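Local coordinates for protein inositol-3-phosphate synthase (Caenorhabditis elegans, PDB 1VKO) that is a synthase of the NAD-binding Rossmann clan that holds nicotinamide-adenine-dinucleotide and pyrophosphate side by side in one pocket and occurs in a four-chain assembly, at residues 371-374 and 375-378; 337-340 and 341-345; 278-281 and 282-285; 262-265 and 266-269. All coordinates share one frame; numbering follows the deposited sequence.

Contact 1 of 4, residues 371-374 and 375-378; sequences RSKE and ISKS. With POP (pyrophosphate 2-), chain H; NAD (nicotinamide-adenine-dinucleotide), chain G.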
loop_
_atom_site.group_PDB
_atom_site.type_symbol
_atom_site.label_atom_id
_atom_site.label_comp_id
_atom_site.label_asym_id
_atom_site.label_seq_id
_atom_site.Cartn_x
_atom_site.Cartn_y
_atom_site.Cartn_z
ATOM N N ARG A 371 -21.695 -8.887 -13.490
ATOM C CA ARG A 371 -22.450 -7.676 -13.883
ATOM C C ARG A 371 -23.381 -7.151 -12.772
ATOM O O ARG A 371 -23.275 -5.964 -12.415
ATOM C CB ARG A 371 -23.239 -7.838 -15.199
ATOM C CG ARG A 371 -22.656 -7.098 -16.416
ATOM C CD ARG A 371 -23.130 -5.627 -16.612
ATOM N NE ARG A 371 -22.039 -4.657 -16.425
ATOM C CZ ARG A 371 -22.139 -3.325 -16.568
ATOM N NH1 ARG A 371 -23.290 -2.740 -16.906
ATOM N NH2 ARG A 371 -21.066 -2.563 -16.369
ATOM N N SER A 372 -24.274 -8.012 -12.232
ATOM C CA SER A 372 -25.153 -7.618 -11.112
ATOM C C SER A 372 -24.348 -6.728 -10.146
ATOM O O SER A 372 -24.716 -5.576 -9.868
ATOM C CB SER A 372 -25.683 -8.850 -10.332
ATOM O OG SER A 372 -26.677 -9.607 -11.016
ATOM N N LYS A 373 -23.239 -7.279 -9.647
ATOM C CA LYS A 373 -22.371 -6.627 -8.644
ATOM C C LYS A 373 -21.556 -5.403 -9.128
ATOM O O LYS A 373 -21.527 -4.369 -8.439
ATOM C CB LYS A 373 -21.435 -7.671 -8.017
ATOM C CG LYS A 373 -20.614 -7.130 -6.870
ATOM C CD LYS A 373 -21.416 -7.034 -5.559
ATOM C CE LYS A 373 -21.743 -8.416 -4.989
ATOM N NZ LYS A 373 -22.698 -8.218 -3.867
ATOM N N GLU A 374 -20.869 -5.529 -10.272
ATOM C CA GLU A 374 -20.194 -4.382 -10.930
ATOM C C GLU A 374 -21.037 -3.100 -10.991
ATOM O O GLU A 374 -20.553 -2.036 -10.611
ATOM C CB GLU A 374 -19.737 -4.745 -12.349
ATOM C CG GLU A 374 -18.949 -3.648 -13.078
ATOM C CD GLU A 374 -18.458 -4.116 -14.438
ATOM O OE1 GLU A 374 -19.271 -4.738 -15.169
ATOM O OE2 GLU A 374 -17.260 -3.891 -14.771
ATOM N N ILE A 375 -22.277 -3.205 -11.480
ATOM C CA ILE A 375 -23.196 -2.051 -11.575
ATOM C C ILE A 375 -23.409 -1.343 -10.224
ATOM O O ILE A 375 -23.320 -0.111 -10.157
ATOM C CB ILE A 375 -24.583 -2.450 -12.203
ATOM C CG1 ILE A 375 -24.412 -2.978 -13.638
ATOM C CG2 ILE A 375 -25.596 -1.251 -12.133
ATOM C CD1 ILE A 375 -25.724 -3.356 -14.345
ATOM N N SER A 376 -23.689 -2.129 -9.174
ATOM C CA SER A 376 -24.014 -1.613 -7.823
ATOM C C SER A 376 -22.805 -1.034 -7.088
ATOM O O SER A 376 -22.950 -0.081 -6.315
ATOM C CB SER A 376 -24.679 -2.698 -6.958
ATOM O OG SER A 376 -23.730 -3.679 -6.610
ATOM N N LYS A 377 -21.628 -1.621 -7.324
ATOM C CA LYS A 377 -20.349 -1.061 -6.843
ATOM C C LYS A 377 -19.943 0.271 -7.567
ATOM O O LYS A 377 -19.432 1.217 -6.934
ATOM C CB LYS A 377 -19.226 -2.123 -6.928
ATOM C CG LYS A 377 -19.347 -3.308 -5.913
ATOM C CD LYS A 377 -18.237 -4.348 -6.128
ATOM C CE LYS A 377 -16.896 -3.945 -5.477
ATOM N NZ LYS A 377 -16.648 -4.587 -4.130
ATOM N N SER A 378 -20.190 0.322 -8.881
ATOM C CA SER A 378 -19.814 1.450 -9.740
ATOM C C SER A 378 -20.721 2.673 -9.568
ATOM O O SER A 378 -20.359 3.771 -9.989
ATOM C CB SER A 378 -19.819 1.021 -11.222
ATOM O OG SER A 378 -18.652 0.284 -11.595
HETATM P P1 POP H . -18.146 -3.962 -0.490
HETATM O O1 POP H . -18.725 -2.976 0.514
HETATM O O2 POP H . -16.874 -4.565 0.058
HETATM O O3 POP H . -17.824 -3.229 -1.783
HETATM O O POP H . -19.215 -5.175 -0.723
HETATM P P2 POP H . -19.031 -6.468 -1.700
HETATM O O4 POP H . -18.628 -7.656 -0.832
HETATM O O5 POP H . -20.351 -6.719 -2.417
HETATM O O6 POP H . -17.953 -6.347 -2.782
HETATM P PA NAD G . -22.526 -17.882 0.218
HETATM O O1A NAD G . -22.277 -18.700 -0.957
HETATM O O2A NAD G . -21.677 -18.368 1.318
HETATM O O5B NAD G . -24.081 -17.954 0.522
HETATM C C5B NAD G . -24.984 -18.288 -0.489
HETATM C C4B NAD G . -25.869 -19.400 0.042
HETATM O O4B NAD G . -27.122 -19.312 -0.599
HETATM C C3B NAD G . -25.321 -20.765 -0.265
HETATM O O3B NAD G . -25.677 -21.545 0.866
HETATM C C2B NAD G . -26.141 -21.293 -1.408
HETATM O O2B NAD G . -26.413 -22.650 -1.062
HETATM C C1B NAD G . -27.438 -20.503 -1.258
HETATM N N9A NAD G . -28.316 -20.292 -2.438
HETATM C C8A NAD G . -27.999 -20.062 -3.742
HETATM N N7A NAD G . -29.149 -19.957 -4.446
HETATM C C5A NAD G . -30.214 -20.114 -3.637
HETATM C C6A NAD G . -31.605 -20.139 -3.840
HETATM N N6A NAD G . -32.180 -20.030 -5.049
HETATM N N1A NAD G . -32.423 -20.360 -2.762
HETATM C C2A NAD G . -31.898 -20.585 -1.523
HETATM N N3A NAD G . -30.550 -20.600 -1.358
HETATM C C4A NAD G . -29.700 -20.359 -2.379
HETATM O O3 NAD G . -22.285 -16.306 -0.076
HETATM P PN NAD G . -22.349 -15.254 1.118
HETATM O O1N NAD G . -23.205 -15.847 2.179
HETATM O O2N NAD G . -20.972 -14.871 1.439
HETATM O O5D NAD G . -23.225 -14.006 0.563
HETATM C C5D NAD G . -24.456 -14.219 -0.106
HETATM C C4D NAD G . -24.895 -13.053 -1.012
HETATM O O4D NAD G . -24.764 -11.828 -0.334
HETATM C C3D NAD G . -24.085 -12.924 -2.307
HETATM O O3D NAD G . -24.961 -12.602 -3.351
HETATM C C2D NAD G . -23.269 -11.676 -2.084
HETATM O O2D NAD G . -22.970 -10.928 -3.252
HETATM C C1D NAD G . -24.196 -10.878 -1.209
HETATM N N1N NAD G . -23.365 -9.849 -0.595
HETATM C C2N NAD G . -22.345 -10.205 0.231
HETATM C C3N NAD G . -21.556 -9.216 0.775
HETATM C C7N NAD G . -20.730 -9.615 1.939
HETATM O O7N NAD G . -20.774 -10.991 2.268
HETATM N N7N NAD G . -20.030 -8.694 2.613
HETATM C C4N NAD G . -21.802 -7.856 0.504
HETATM C C5N NAD G . -22.828 -7.519 -0.350
HETATM C C6N NAD G . -23.614 -8.537 -0.913
#
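Lys373 and Lys377, one turn apart on helix 367-378, put two amines from the same helix face into the pocket shared by pyrophosphate and nicotinamide-adenine-dinucleotide. Their stems touch on the way: Lys373 CG lies 3.7 Å from Lys377 CD, the two chains crossing at a slant. Lys377 NZ takes one oxygen from each phosphate, POP O6 at 2.6 Å and POP O3 at 3.0 Å, and so straddles the diphosphate. Lys373 serves both ligands. Its CG stands opposite the backbone N (chi1 -174°) and the chain then kinks twice, which brings NZ between POP O5, at 3.1 Å, and the ribose hydroxyl NAD O2D, at 2.8 Å. Asp324 joins Lys373 to Ser376: one carboxylate oxygen makes a salt bridge with Lys373 NZ while the other is hydrogen-bonded to Ser376 OG.

Away from the ligands, Arg371 bends forward along the helix toward Ile375. Ile375 CG1 sits over one face of its guanidinium, near the rim and 3.5 Å from Arg371 NH1, and the two side chains meet at about a right angle. Glu374 OE1 takes the edge of the same group, accepting from Arg371 NE at 3.0 Å in the guanidinium plane; on the carboxylate this is the anti side. A weak second bond comes from Arg371 NH2.

Packing over a face and a salt bridge at the edge thus limit the rotation of the guanidinium. On the ligand side, Lys377 bridges the two phosphates while Lys373, one turn back, ties one of them to the ribose; together with Lys414 and Lys484 they should offset part of the anion's charge.

Contact 2 of 4, residues 337-340 and 341-345; sequences VDFL and VSSGM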
loop_
_atom_site.group_PDB
_atom_site.type_symbol
_atom_site.label_atom_id
_atom_site.label_comp_id
_atom_site.label_asym_id
_atom_site.label_seq_id
_atom_site.Cartn_x
_atom_site.Cartn_y
_atom_site.Cartn_z
ATOM N N VAL A 337 -15.372 9.663 -1.042
ATOM C CA VAL A 337 -15.671 10.515 -2.191
ATOM C C VAL A 337 -16.512 11.752 -1.785
ATOM O O VAL A 337 -16.331 12.835 -2.365
ATOM C CB VAL A 337 -16.299 9.729 -3.400
ATOM C CG1 VAL A 337 -15.286 8.770 -4.011
ATOM C CG2 VAL A 337 -17.557 8.977 -2.999
ATOM N N ASP A 338 -17.391 11.582 -0.787
ATOM C CA ASP A 338 -18.156 12.693 -0.168
ATOM C C ASP A 338 -17.222 13.716 0.519
ATOM O O ASP A 338 -17.223 14.933 0.195
ATOM C CB ASP A 338 -19.136 12.120 0.876
ATOM C CG ASP A 338 -20.232 13.115 1.314
ATOM O OD1 ASP A 338 -20.989 13.649 0.463
ATOM O OD2 ASP A 338 -20.446 13.377 2.508
ATOM N N PHE A 339 -16.452 13.214 1.488
ATOM C CA PHE A 339 -15.388 13.986 2.125
ATOM C C PHE A 339 -14.517 14.740 1.085
ATOM O O PHE A 339 -14.252 15.920 1.274
ATOM C CB PHE A 339 -14.512 13.110 3.065
ATOM C CG PHE A 339 -13.081 13.602 3.186
ATOM C CD1 PHE A 339 -12.774 14.746 3.942
ATOM C CD2 PHE A 339 -12.041 12.959 2.508
ATOM C CE1 PHE A 339 -11.448 15.230 4.035
ATOM C CE2 PHE A 339 -10.711 13.433 2.603
ATOM C CZ PHE A 339 -10.420 14.574 3.360
ATOM N N LEU A 340 -14.082 14.074 0.009
ATOM C CA LEU A 340 -13.218 14.717 -1.013
ATOM C C LEU A 340 -13.926 15.787 -1.882
ATOM O O LEU A 340 -13.301 16.792 -2.251
ATOM C CB LEU A 340 -12.609 13.689 -1.950
ATOM C CG LEU A 340 -11.688 12.543 -1.531
ATOM C CD1 LEU A 340 -11.485 11.612 -2.748
ATOM C CD2 LEU A 340 -10.348 13.004 -0.980
ATOM N N VAL A 341 -15.202 15.589 -2.232
ATOM C CA VAL A 341 -15.888 16.609 -3.029
ATOM C C VAL A 341 -16.290 17.815 -2.145
ATOM O O VAL A 341 -16.179 18.973 -2.576
ATOM C CB VAL A 341 -17.056 16.023 -3.893
ATOM C CG1 VAL A 341 -17.826 17.144 -4.640
ATOM C CG2 VAL A 341 -16.507 15.013 -4.913
ATOM N N SER A 342 -16.689 17.525 -0.902
ATOM C CA SER A 342 -16.944 18.554 0.105
ATOM C C SER A 342 -15.700 19.425 0.380
ATOM O O SER A 342 -15.822 20.640 0.556
ATOM C CB SER A 342 -17.455 17.931 1.411
ATOM O OG SER A 342 -18.753 17.397 1.252
ATOM N N SER A 343 -14.518 18.807 0.398
ATOM C CA SER A 343 -13.251 19.521 0.568
ATOM C C SER A 343 -12.778 20.316 -0.667
ATOM O O SER A 343 -11.687 20.893 -0.637
ATOM C CB SER A 343 -12.122 18.550 0.986
ATOM O OG SER A 343 -12.526 17.540 1.908
ATOM N N GLY A 344 -13.553 20.333 -1.754
ATOM C CA GLY A 344 -13.158 21.072 -2.967
ATOM C C GLY A 344 -12.155 20.425 -3.927
ATOM O O GLY A 344 -11.354 21.137 -4.616
ATOM N N MET A 345 -12.247 19.094 -4.007
ATOM C CA MET A 345 -11.313 18.187 -4.698
ATOM C C MET A 345 -12.015 17.384 -5.801
ATOM O O MET A 345 -13.054 16.772 -5.548
ATOM C CB MET A 345 -10.761 17.158 -3.685
ATOM C CG MET A 345 -9.284 17.227 -3.390
ATOM S SD MET A 345 -8.776 18.019 -1.850
ATOM C CE MET A 345 -9.221 16.714 -0.694
#
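Asp338 O is held by two donors of Ser342. The amide Ser342 N reaches it at 2.9 Å almost straight down the carbonyl, while Ser342 OG comes in at 3.1 Å from above the carbonyl plane, 47° out of it. The serine can do this because OG lies beside its own backbone N (chi1 -69°), facing back up the helix. The carboxylate of Asp338 turns elsewhere, into a salt bridge with Arg500.

Phe339 O likewise receives Ser343 N at 3.0 Å; Ser343 OG approaches it too, though at a distance so short that its exact value is doubtful. The same hydroxyl lies 3.3 Å from Phe339 CE1, oblique to the ring, and Phe498 of a second subunit meets that ring edge-to-face. One residue on, Leu340 CD2 touches Met345 CE at 3.9 Å, so a side chain of the last turn packs on one beyond the helix end.

Gly344 makes that end possible with a positive phi of 80°. Its N bonds to Val341 O at 3.1 Å, and Met345 N makes a weak bond to Leu340 O. The two returning amides and the left-handed glycine are those of a Schellman motif, closing helix 329-342 just ahead of strand 346-356.

Contact 3 of 4, residues 278-281 and 282-285; sequences EVSP and SNIF
From Val279 to Ser280 the backbone runs extended, and at Pro281 it turns into helix 281-291, leaving Ser280 as the N-cap. The first helical bonds follow at once: Ile284 N reaches Ser280 O at 3.2 Å, and Phe285 N reaches Pro281 O at 3.1 Å with a nearly straight N-H (167°).

Asn283 sends its side chain back across this start. OD1 accepts Ser280 N at 3.2 Å, but from above the amide plane, 48° out of it, and not on a lone pair. A water donates to the same OD1 at 2.6 Å and to Glu278 O at 3.0 Å, tying the approaching loop to the first turn. With CG swung opposite the carbonyl carbon (chi1 -79°), Asn283 is aimed at the cap residue.

Ser280 OG and Ser282 OG lie 2.8 Å apart, and each is hydrogen-bonded to Glu252 OE1. Val279 CG1 rests 4.2 Å from Ile284 CG1, the two branched chains meeting at about a right angle. Phe285 turns the edge of its ring to Pro281 O, with CD2 3.0 Å away near the ring plane, and its ring makes an edge-to-face pair with Trp159.

With seven of its eight residues buried, this helix start relies on internal partners. The amide of Ser280 is met by a side chain and the carbonyl of Glu278 by water, while the two serine hydroxyls converge on one carboxylate oxygen, Glu252 OE1, which holds the cap residue and the first turn together.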
loop_
_atom_site.group_PDB
_atom_site.type_symbol
_atom_site.label_atom_id
_atom_site.label_comp_id
_atom_site.label_asym_id
_atom_site.label_seq_id
_atom_site.Cartn_x
_atom_site.Cartn_y
_atom_site.Cartn_z
ATOM N N GLU A 278 -38.386 -15.468 -17.690
ATOM C CA GLU A 278 -37.744 -14.338 -17.011
ATOM C C GLU A 278 -38.457 -13.989 -15.711
ATOM O O GLU A 278 -38.780 -12.829 -15.456
ATOM C CB GLU A 278 -37.670 -13.086 -17.921
ATOM C CG GLU A 278 -36.572 -13.084 -18.991
ATOM C CD GLU A 278 -35.167 -13.288 -18.428
ATOM O OE1 GLU A 278 -34.656 -12.418 -17.708
ATOM O OE2 GLU A 278 -34.544 -14.326 -18.731
ATOM N N VAL A 279 -38.711 -14.990 -14.891
ATOM C CA VAL A 279 -39.201 -14.794 -13.533
ATOM C C VAL A 279 -38.257 -15.560 -12.611
ATOM O O VAL A 279 -38.204 -16.778 -12.658
ATOM C CB VAL A 279 -40.671 -15.274 -13.381
ATOM C CG1 VAL A 279 -41.122 -15.253 -11.922
ATOM C CG2 VAL A 279 -41.589 -14.417 -14.234
ATOM N N SER A 280 -37.489 -14.823 -11.817
ATOM C CA SER A 280 -36.435 -15.400 -11.005
ATOM C C SER A 280 -36.948 -16.029 -9.718
ATOM O O SER A 280 -38.035 -15.684 -9.246
ATOM C CB SER A 280 -35.391 -14.336 -10.660
ATOM O OG SER A 280 -35.786 -13.556 -9.541
ATOM N N PRO A 281 -36.143 -16.912 -9.129
ATOM C CA PRO A 281 -36.375 -17.418 -7.783
ATOM C C PRO A 281 -36.538 -16.270 -6.789
ATOM O O PRO A 281 -37.375 -16.356 -5.880
ATOM C CB PRO A 281 -35.078 -18.154 -7.490
ATOM C CG PRO A 281 -34.680 -18.675 -8.861
ATOM C CD PRO A 281 -34.919 -17.504 -9.724
ATOM N N SER A 282 -35.755 -15.202 -6.968
ATOM C CA SER A 282 -35.833 -14.070 -6.065
ATOM C C SER A 282 -37.091 -13.272 -6.272
ATOM O O SER A 282 -37.509 -12.605 -5.357
ATOM C CB SER A 282 -34.603 -13.169 -6.133
ATOM O OG SER A 282 -34.629 -12.339 -7.270
ATOM N N ASN A 283 -37.700 -13.351 -7.455
ATOM C CA ASN A 283 -39.008 -12.723 -7.695
ATOM C C ASN A 283 -40.087 -13.470 -6.918
ATOM O O ASN A 283 -40.973 -12.852 -6.371
ATOM C CB ASN A 283 -39.383 -12.796 -9.163
ATOM C CG ASN A 283 -38.683 -11.729 -10.037
ATOM O OD1 ASN A 283 -38.638 -11.870 -11.250
ATOM N ND2 ASN A 283 -38.175 -10.670 -9.429
ATOM N N ILE A 284 -39.993 -14.796 -6.879
ATOM C CA ILE A 284 -41.006 -15.637 -6.254
ATOM C C ILE A 284 -40.980 -15.468 -4.740
ATOM O O ILE A 284 -42.013 -15.175 -4.151
ATOM C CB ILE A 284 -40.933 -17.130 -6.734
ATOM C CG1 ILE A 284 -41.294 -17.199 -8.236
ATOM C CG2 ILE A 284 -41.954 -17.973 -6.006
ATOM C CD1 ILE A 284 -40.725 -18.380 -8.979
ATOM N N PHE A 285 -39.805 -15.565 -4.113
ATOM C CA PHE A 285 -39.698 -15.119 -2.736
ATOM C C PHE A 285 -40.267 -13.723 -2.507
ATOM O O PHE A 285 -41.037 -13.541 -1.593
ATOM C CB PHE A 285 -38.266 -15.199 -2.215
ATOM C CG PHE A 285 -37.775 -16.579 -2.006
ATOM C CD1 PHE A 285 -38.050 -17.244 -0.802
ATOM C CD2 PHE A 285 -37.051 -17.246 -2.998
ATOM C CE1 PHE A 285 -37.584 -18.567 -0.585
ATOM C CE2 PHE A 285 -36.562 -18.578 -2.797
ATOM C CZ PHE A 285 -36.845 -19.246 -1.575
HETATM O O HOH W 1 -39.593 -10.814 -13.456
#

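Contact 4 of 4, residues 262-265 and 266-269; sequences NATA and DEIM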
loop_
_atom_site.group_PDB
_atom_site.type_symbol
_atom_site.label_atom_id
_atom_site.label_comp_id
_atom_site.label_asym_id
_atom_site.label_seq_id
_atom_site.Cartn_x
_atom_site.Cartn_y
_atom_site.Cartn_z
ATOM N N ASN A 262 -43.262 -7.780 -16.261
ATOM C CA ASN A 262 -43.087 -7.391 -14.858
ATOM C C ASN A 262 -43.089 -5.877 -14.577
ATOM O O ASN A 262 -42.561 -5.432 -13.555
ATOM C CB ASN A 262 -41.819 -8.070 -14.286
ATOM C CG ASN A 262 -40.547 -7.679 -15.048
ATOM O OD1 ASN A 262 -40.508 -6.640 -15.702
ATOM N ND2 ASN A 262 -39.500 -8.515 -14.956
ATOM N N ALA A 263 -43.697 -5.082 -15.462
ATOM C CA ALA A 263 -43.817 -3.626 -15.236
ATOM C C ALA A 263 -44.905 -3.289 -14.222
ATOM O O ALA A 263 -44.830 -2.241 -13.541
ATOM C CB ALA A 263 -44.062 -2.869 -16.536
ATOM N N THR A 264 -45.920 -4.151 -14.117
ATOM C CA THR A 264 -46.977 -3.940 -13.129
ATOM C C THR A 264 -47.165 -5.168 -12.276
ATOM O O THR A 264 -46.682 -6.237 -12.626
ATOM C CB THR A 264 -48.311 -3.640 -13.800
ATOM O OG1 THR A 264 -48.901 -4.880 -14.222
ATOM C CG2 THR A 264 -48.126 -2.805 -15.074
ATOM N N ALA A 265 -47.897 -5.005 -11.173
ATOM C CA ALA A 265 -48.229 -6.095 -10.248
ATOM C C ALA A 265 -48.984 -7.228 -10.920
ATOM O O ALA A 265 -48.685 -8.400 -10.699
ATOM C CB ALA A 265 -49.042 -5.563 -9.076
ATOM N N ASP A 266 -49.985 -6.863 -11.715
ATOM C CA ASP A 266 -50.841 -7.818 -12.402
ATOM C C ASP A 266 -50.062 -8.558 -13.469
ATOM O O ASP A 266 -50.292 -9.755 -13.686
ATOM C CB ASP A 266 -52.038 -7.107 -13.019
ATOM C CG ASP A 266 -52.932 -6.441 -11.971
ATOM O OD1 ASP A 266 -53.122 -7.003 -10.859
ATOM O OD2 ASP A 266 -53.488 -5.350 -12.192
ATOM N N GLU A 267 -49.134 -7.850 -14.121
ATOM C CA GLU A 267 -48.173 -8.485 -15.030
ATOM C C GLU A 267 -47.308 -9.524 -14.329
ATOM O O GLU A 267 -47.228 -10.644 -14.796
ATOM C CB GLU A 267 -47.298 -7.453 -15.738
ATOM C CG GLU A 267 -48.041 -6.757 -16.855
ATOM C CD GLU A 267 -47.236 -5.647 -17.490
ATOM O OE1 GLU A 267 -46.030 -5.512 -17.166
ATOM O OE2 GLU A 267 -47.807 -4.913 -18.331
ATOM N N ILE A 268 -46.681 -9.168 -13.209
ATOM C CA ILE A 268 -45.816 -10.127 -12.517
ATOM C C ILE A 268 -46.570 -11.367 -12.020
ATOM O O ILE A 268 -46.033 -12.482 -12.127
ATOM C CB ILE A 268 -44.885 -9.451 -11.418
ATOM C CG1 ILE A 268 -43.869 -10.445 -10.847
ATOM C CG2 ILE A 268 -45.667 -8.818 -10.277
ATOM C CD1 ILE A 268 -42.569 -10.463 -11.596
ATOM N N MET A 269 -47.807 -11.180 -11.527
ATOM C CA MET A 269 -48.664 -12.295 -11.082
ATOM C C MET A 269 -49.026 -13.186 -12.237
ATOM O O MET A 269 -48.975 -14.407 -12.117
ATOM C CB MET A 269 -49.977 -11.818 -10.435
ATOM C CG MET A 269 -49.818 -11.058 -9.140
ATOM S SD MET A 269 -48.647 -11.832 -8.032
ATOM C CE MET A 269 -49.581 -13.259 -7.458
#
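Glu267 OE1 reaches past the helix start and takes two successive loop amides, the stronger bond going to the residue before the N-cap. Ala263 N meets this oxygen at 2.9 Å, nearly along its C-O axis, whereas the N-cap amide, Thr264 N, makes only a weak bond at 3.3 Å. Thr264 and Glu267 together form a capping box at the beginning of helix 265-273. The reciprocal half is the firmer one: Glu267 N donates to Thr264 OG1 at 3.0 Å, close to straight at 165°. Gly260 N adds a further weak bond to OE1, so a single carboxylate oxygen gathers amides from the loop leading into the helix.

The glutamate gets there because its chain stays extended beyond CG (chi2 175°). It passes Thr264 at about a right angle, with its CG 3.3 Å from Thr264 OG1 and its CD 3.8 Å from Thr264 CG2. The threonine thereby offers its hydroxyl to the helix and its methyl to the carboxylate. Such gathered N-H groups, together with the helix N-terminus, would tend to stabilise the ionised form of Glu267.

Around the box, Ala265 N bonds to Glu311 and the alanine methyl packs on Leu312 and Arg315 of helix 307-316, while Asn262 is held at its amide end by Asp256 O. Met269 packs against Val287 and Leu291 of helix 281-291. Within the contact itself, Ile268 CD1 touches Asn262 CB at 3.7 Å.

In the fold
Contacts 3 and 4 are the starts of successive helices, 281-291 and 265-273; their centres lie 12 Å apart and they touch where Ile268 CD1 comes within 4.2 Å of Asn283 OD1. Contact 1 stands apart from this pair, its centre 20 Å from that of contact 3, yet both border nicotinamide-adenine-dinucleotide: contact 1 bonds to it directly, and the side chain of Pro281 in contact 3 comes within about 4 Å. Contact 2, a helix end at the subunit interface, lies across the chain's centre from contact 3, with centres 40 Å apart. It approaches contact 1 to about 9 Å between nearest atoms, and Val337 lies about 12 Å from the pyrophosphate.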